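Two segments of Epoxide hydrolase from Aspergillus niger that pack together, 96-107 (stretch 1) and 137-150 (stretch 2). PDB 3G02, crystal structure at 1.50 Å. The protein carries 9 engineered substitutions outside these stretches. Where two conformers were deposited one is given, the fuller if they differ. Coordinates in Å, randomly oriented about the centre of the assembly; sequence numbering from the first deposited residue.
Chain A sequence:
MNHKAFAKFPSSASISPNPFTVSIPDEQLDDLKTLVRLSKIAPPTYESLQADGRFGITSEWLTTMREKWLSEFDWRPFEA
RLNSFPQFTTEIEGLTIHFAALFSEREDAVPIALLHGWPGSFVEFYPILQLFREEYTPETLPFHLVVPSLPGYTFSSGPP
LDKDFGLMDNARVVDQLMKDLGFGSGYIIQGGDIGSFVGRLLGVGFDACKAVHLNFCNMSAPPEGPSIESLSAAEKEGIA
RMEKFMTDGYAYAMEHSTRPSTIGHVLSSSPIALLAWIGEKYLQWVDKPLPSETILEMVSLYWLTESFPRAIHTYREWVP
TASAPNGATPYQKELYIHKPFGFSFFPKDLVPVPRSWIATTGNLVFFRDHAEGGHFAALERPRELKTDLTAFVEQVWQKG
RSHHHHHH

Stretch 1 96-107: TIHFAALFSERE
Stretch 2 137-150: TPETLPFHLVVPSL

Backbone hydrogen bonds join antiparallel strands, and side-chain contacts and hydrogen bonds add to the ladder along it and beyond its ends; residues 96-107 and 137-150 of this epoxide hydrolase illustrate the principle. Strands 96-102 and 143-148 run at 153°, their axes approaching to 4.5 Å. Phe99 lies opposite Pro148, Ala100 opposite Val147, Ala101 opposite Val146 and Leu102 opposite Leu145, with CA-CA separations of 4.0, 5.0, 4.5 and 5.1 Å. The wider pairs are hydrogen-bonded: Ala100 N to Val147 O is 2.9 Å, Val147 N to Ala100 O 2.8 Å, Leu102 N to Leu145 O 2.9 Å and Leu145 N to Leu102 O 2.8 Å. Pro148 has no amide hydrogen to give, but it falls at a non-hydrogen-bonded site, and Ser149 N resumes the ladder to His98 O at 2.8 Å.

Extended backbones (phi/psi -158/149 at Ala101, -115/107 at Leu145) alternate the side chains. Leu102 (m, t) and Leu145 (m, t) share one face with Ala100 and Val147 (t); Leu102 CD1 lies 4.3 Å from Leu145 CD1. Leu141 (t, p) places CD2 4.0 Å from Leu102 CB. On the other face Phe99, in the p rotamer (chi2 -86°), leads its ring away from stretch 2, yet CD2 still lies 4.2 Å from Val146 CG1 (Val146 is t). Phe103 (m) sets CE1 4.0 Å from Val146 CG2.

At one end, t His98 (chi2 -90°) and m Ser149 bring His98 ND1 within 2.8 Å of Ser149 OG, a hydrogen bond at the ring edge. Beyond the other end, t Ser104 directs OG to Leu141 O at 2.6 Å; Ser104 OG also accepts from Arg106 N at 2.9 Å, so the hydroxyl is both donor and acceptor. Glu105 (m, t) donates N to Pro138 O at 2.8 Å. Arg106 (m, chi2 -131°) puts CG 3.1 Å from Glu139 O. His144 (m, chi2 -65°) leaves its backbone sideways, but its end comes nearer to stretch 1; a water bridges His144 NE2 (2.9 Å from the water O) to Arg106 O (2.7 Å).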

# COMPACT_ATOMS: atom_id res chain seq x y z
N THR A 96 -3.77 15.01 -24.25
CA THR A 96 -3.09 16.29 -24.12
C THR A 96 -1.72 16.02 -23.49
O THR A 96 -1.65 15.55 -22.35
CB THR A 96 -3.89 17.27 -23.25
OG1 THR A 96 -5.16 17.53 -23.87
CG2 THR A 96 -3.14 18.59 -23.07
N ILE A 97 -0.66 16.28 -24.24
CA ILE A 97 0.69 16.08 -23.73
C ILE A 97 1.33 17.43 -23.44
O ILE A 97 1.60 18.21 -24.36
CB ILE A 97 1.57 15.23 -24.68
CG1 ILE A 97 0.94 13.85 -24.90
CG2 ILE A 97 3.01 15.11 -24.14
CD1 ILE A 97 0.63 13.06 -23.61
N HIS A 98 1.54 17.69 -22.16
CA HIS A 98 2.22 18.88 -21.68
C HIS A 98 3.74 18.67 -21.75
O HIS A 98 4.24 17.56 -21.57
CB HIS A 98 1.78 19.16 -20.24
CG HIS A 98 2.66 20.10 -19.49
ND1 HIS A 98 3.74 19.68 -18.75
CD2 HIS A 98 2.63 21.45 -19.38
CE1 HIS A 98 4.34 20.73 -18.21
NE2 HIS A 98 3.68 21.82 -18.58
N PHE A 99 4.47 19.74 -22.04
CA PHE A 99 5.93 19.70 -21.96
C PHE A 99 6.51 21.07 -21.68
O PHE A 99 5.96 22.08 -22.10
CB PHE A 99 6.58 19.07 -23.21
CG PHE A 99 6.26 19.77 -24.51
CD1 PHE A 99 5.11 19.46 -25.22
CD2 PHE A 99 7.15 20.70 -25.04
CE1 PHE A 99 4.83 20.09 -26.43
CE2 PHE A 99 6.88 21.34 -26.25
CZ PHE A 99 5.72 21.03 -26.94
N ALA A 100 7.61 21.08 -20.93
CA ALA A 100 8.44 22.27 -20.79
C ALA A 100 9.60 22.10 -21.76
O ALA A 100 9.96 20.98 -22.14
CB ALA A 100 8.96 22.40 -19.37
N ALA A 101 10.19 23.22 -22.19
CA ALA A 101 11.28 23.14 -23.16
C ALA A 101 12.18 24.36 -23.15
O ALA A 101 11.74 25.46 -22.86
CB ALA A 101 10.74 22.92 -24.57
N LEU A 102 13.45 24.13 -23.47
CA LEU A 102 14.33 25.19 -23.94
C LEU A 102 14.72 24.81 -25.36
O LEU A 102 15.42 23.82 -25.57
CB LEU A 102 15.58 25.34 -23.07
CG LEU A 102 15.42 25.86 -21.64
CD1 LEU A 102 16.79 25.88 -20.98
CD2 LEU A 102 14.78 27.24 -21.58
N PHE A 103 14.24 25.59 -26.32
CA PHE A 103 14.59 25.37 -27.72
C PHE A 103 15.73 26.28 -28.15
O PHE A 103 15.71 27.48 -27.89
CB PHE A 103 13.39 25.60 -28.63
CG PHE A 103 12.31 24.56 -28.49
CD1 PHE A 103 12.54 23.24 -28.86
CD2 PHE A 103 11.06 24.91 -27.99
CE1 PHE A 103 11.54 22.28 -28.73
CE2 PHE A 103 10.05 23.96 -27.86
CZ PHE A 103 10.29 22.65 -28.23
N SER A 104 16.72 25.69 -28.80
CA SER A 104 17.81 26.45 -29.38
C SER A 104 17.37 27.08 -30.69
O SER A 104 16.45 26.60 -31.35
CB SER A 104 19.01 25.54 -29.62
OG SER A 104 20.09 26.25 -30.19
N GLU A 105 18.03 28.18 -31.06
CA GLU A 105 17.84 28.79 -32.37
C GLU A 105 18.85 28.24 -33.37
O GLU A 105 18.82 28.57 -34.56
CB GLU A 105 17.93 30.32 -32.29
CG GLU A 105 16.69 31.00 -31.71
CD GLU A 105 16.89 32.49 -31.45
OE1 GLU A 105 17.82 33.09 -32.02
OE2 GLU A 105 16.10 33.06 -30.66
N ARG A 106 19.76 27.39 -32.89
CA ARG A 106 20.76 26.74 -33.73
C ARG A 106 20.16 25.58 -34.52
O ARG A 106 19.40 24.77 -33.98
CB ARG A 106 21.94 26.23 -32.90
CG ARG A 106 22.77 27.31 -32.24
CD ARG A 106 24.27 27.10 -32.50
NE ARG A 106 24.82 25.95 -31.80
CZ ARG A 106 26.02 25.42 -32.05
NH1 ARG A 106 26.81 25.94 -32.99
NH2 ARG A 106 26.45 24.37 -31.36
N GLU A 107 20.52 25.50 -35.80
CA GLU A 107 20.06 24.42 -36.66
C GLU A 107 20.79 23.09 -36.38
O GLU A 107 20.27 22.02 -36.68
CB GLU A 107 20.20 24.81 -38.14
CG GLU A 107 19.35 23.99 -39.11
CD GLU A 107 17.84 24.18 -38.92
OE1 GLU A 107 17.10 23.20 -39.14
OE2 GLU A 107 17.40 25.29 -38.54
N THR A 137 22.57 31.47 -24.52
CA THR A 137 21.44 32.19 -25.09
C THR A 137 20.79 31.25 -26.11
O THR A 137 21.37 30.20 -26.42
CB THR A 137 21.88 33.49 -25.79
OG1 THR A 137 22.59 33.17 -26.99
CG2 THR A 137 22.76 34.35 -24.88
N PRO A 138 19.59 31.60 -26.62
CA PRO A 138 19.01 30.75 -27.67
C PRO A 138 19.94 30.57 -28.87
O PRO A 138 19.92 29.53 -29.53
CB PRO A 138 17.74 31.51 -28.07
CG PRO A 138 17.37 32.27 -26.84
CD PRO A 138 18.69 32.71 -26.26
N GLU A 139 20.78 31.58 -29.13
CA GLU A 139 21.75 31.54 -30.22
C GLU A 139 22.91 30.57 -29.97
O GLU A 139 23.49 30.03 -30.91
CB GLU A 139 22.30 32.96 -30.49
CG GLU A 139 21.26 34.00 -30.92
CD GLU A 139 20.66 34.80 -29.77
OE1 GLU A 139 20.77 34.37 -28.60
OE2 GLU A 139 20.05 35.86 -30.03
N THR A 140 23.24 30.33 -28.70
CA THR A 140 24.40 29.50 -28.36
C THR A 140 24.09 28.13 -27.76
O THR A 140 24.97 27.26 -27.71
CB THR A 140 25.39 30.26 -27.44
OG1 THR A 140 24.75 30.56 -26.19
CG2 THR A 140 25.86 31.55 -28.09
N LEU A 141 22.85 27.94 -27.31
CA LEU A 141 22.42 26.68 -26.70
C LEU A 141 22.69 25.51 -27.65
O LEU A 141 22.18 25.50 -28.77
CB LEU A 141 20.93 26.75 -26.33
CG LEU A 141 20.33 25.66 -25.43
CD1 LEU A 141 20.90 25.72 -24.01
CD2 LEU A 141 18.82 25.80 -25.40
N PRO A 142 23.51 24.54 -27.21
CA PRO A 142 23.90 23.42 -28.08
C PRO A 142 22.85 22.33 -28.23
O PRO A 142 22.96 21.49 -29.13
CB PRO A 142 25.15 22.86 -27.39
CG PRO A 142 24.93 23.16 -25.95
CD PRO A 142 24.14 24.43 -25.88
N PHE A 143 21.85 22.33 -27.34
CA PHE A 143 20.83 21.28 -27.34
C PHE A 143 19.44 21.88 -27.40
O PHE A 143 19.22 23.03 -27.02
CB PHE A 143 20.92 20.44 -26.06
CG PHE A 143 22.31 19.99 -25.68
CD1 PHE A 143 23.18 19.46 -26.64
CD2 PHE A 143 22.74 20.06 -24.36
CE1 PHE A 143 24.47 19.04 -26.28
CE2 PHE A 143 24.01 19.64 -23.99
CZ PHE A 143 24.88 19.12 -24.96
N HIS A 144 18.49 21.08 -27.89
CA HIS A 144 17.08 21.33 -27.60
C HIS A 144 16.76 20.47 -26.39
O HIS A 144 17.08 19.28 -26.38
CB HIS A 144 16.19 20.90 -28.77
CG HIS A 144 16.37 21.71 -30.01
ND1 HIS A 144 16.04 23.04 -30.09
CD2 HIS A 144 16.80 21.36 -31.25
CE1 HIS A 144 16.29 23.49 -31.31
NE2 HIS A 144 16.75 22.48 -32.03
N LEU A 145 16.17 21.08 -25.37
CA LEU A 145 15.85 20.36 -24.14
C LEU A 145 14.34 20.29 -23.97
O LEU A 145 13.70 21.29 -23.67
CB LEU A 145 16.53 21.01 -22.94
CG LEU A 145 18.06 21.07 -23.04
CD1 LEU A 145 18.61 22.21 -22.21
CD2 LEU A 145 18.71 19.75 -22.68
N VAL A 146 13.79 19.10 -24.19
CA VAL A 146 12.36 18.86 -24.09
C VAL A 146 12.08 18.01 -22.85
O VAL A 146 12.67 16.94 -22.68
CB VAL A 146 11.82 18.13 -25.35
CG1 VAL A 146 10.30 17.95 -25.28
CG2 VAL A 146 12.21 18.89 -26.63
N VAL A 147 11.19 18.51 -22.00
CA VAL A 147 10.84 17.85 -20.74
C VAL A 147 9.34 17.56 -20.73
O VAL A 147 8.54 18.39 -20.28
CB VAL A 147 11.24 18.71 -19.52
CG1 VAL A 147 11.03 17.92 -18.23
CG2 VAL A 147 12.69 19.16 -19.62
N PRO A 148 8.95 16.38 -21.24
CA PRO A 148 7.53 16.07 -21.30
C PRO A 148 6.95 15.62 -19.97
O PRO A 148 7.65 15.04 -19.14
CB PRO A 148 7.46 14.92 -22.31
CG PRO A 148 8.75 14.24 -22.20
CD PRO A 148 9.77 15.29 -21.80
N SER A 149 5.66 15.89 -19.79
CA SER A 149 4.91 15.24 -18.74
C SER A 149 4.39 13.95 -19.34
O SER A 149 3.64 13.97 -20.33
CB SER A 149 3.75 16.12 -18.27
OG SER A 149 4.23 17.24 -17.55
N LEU A 150 4.80 12.83 -18.78
CA LEU A 150 4.36 11.54 -19.28
C LEU A 150 2.85 11.42 -19.13
O LEU A 150 2.26 12.05 -18.25
CB LEU A 150 5.07 10.39 -18.54
CG LEU A 150 6.58 10.23 -18.75
CD1 LEU A 150 7.12 9.13 -17.86
CD2 LEU A 150 6.93 9.93 -20.21
O HOH W 1 17.06 23.55 -34.69
O HOH W 2 25.32 21.59 -30.65
O HOH W 3 18.27 20.75 -34.31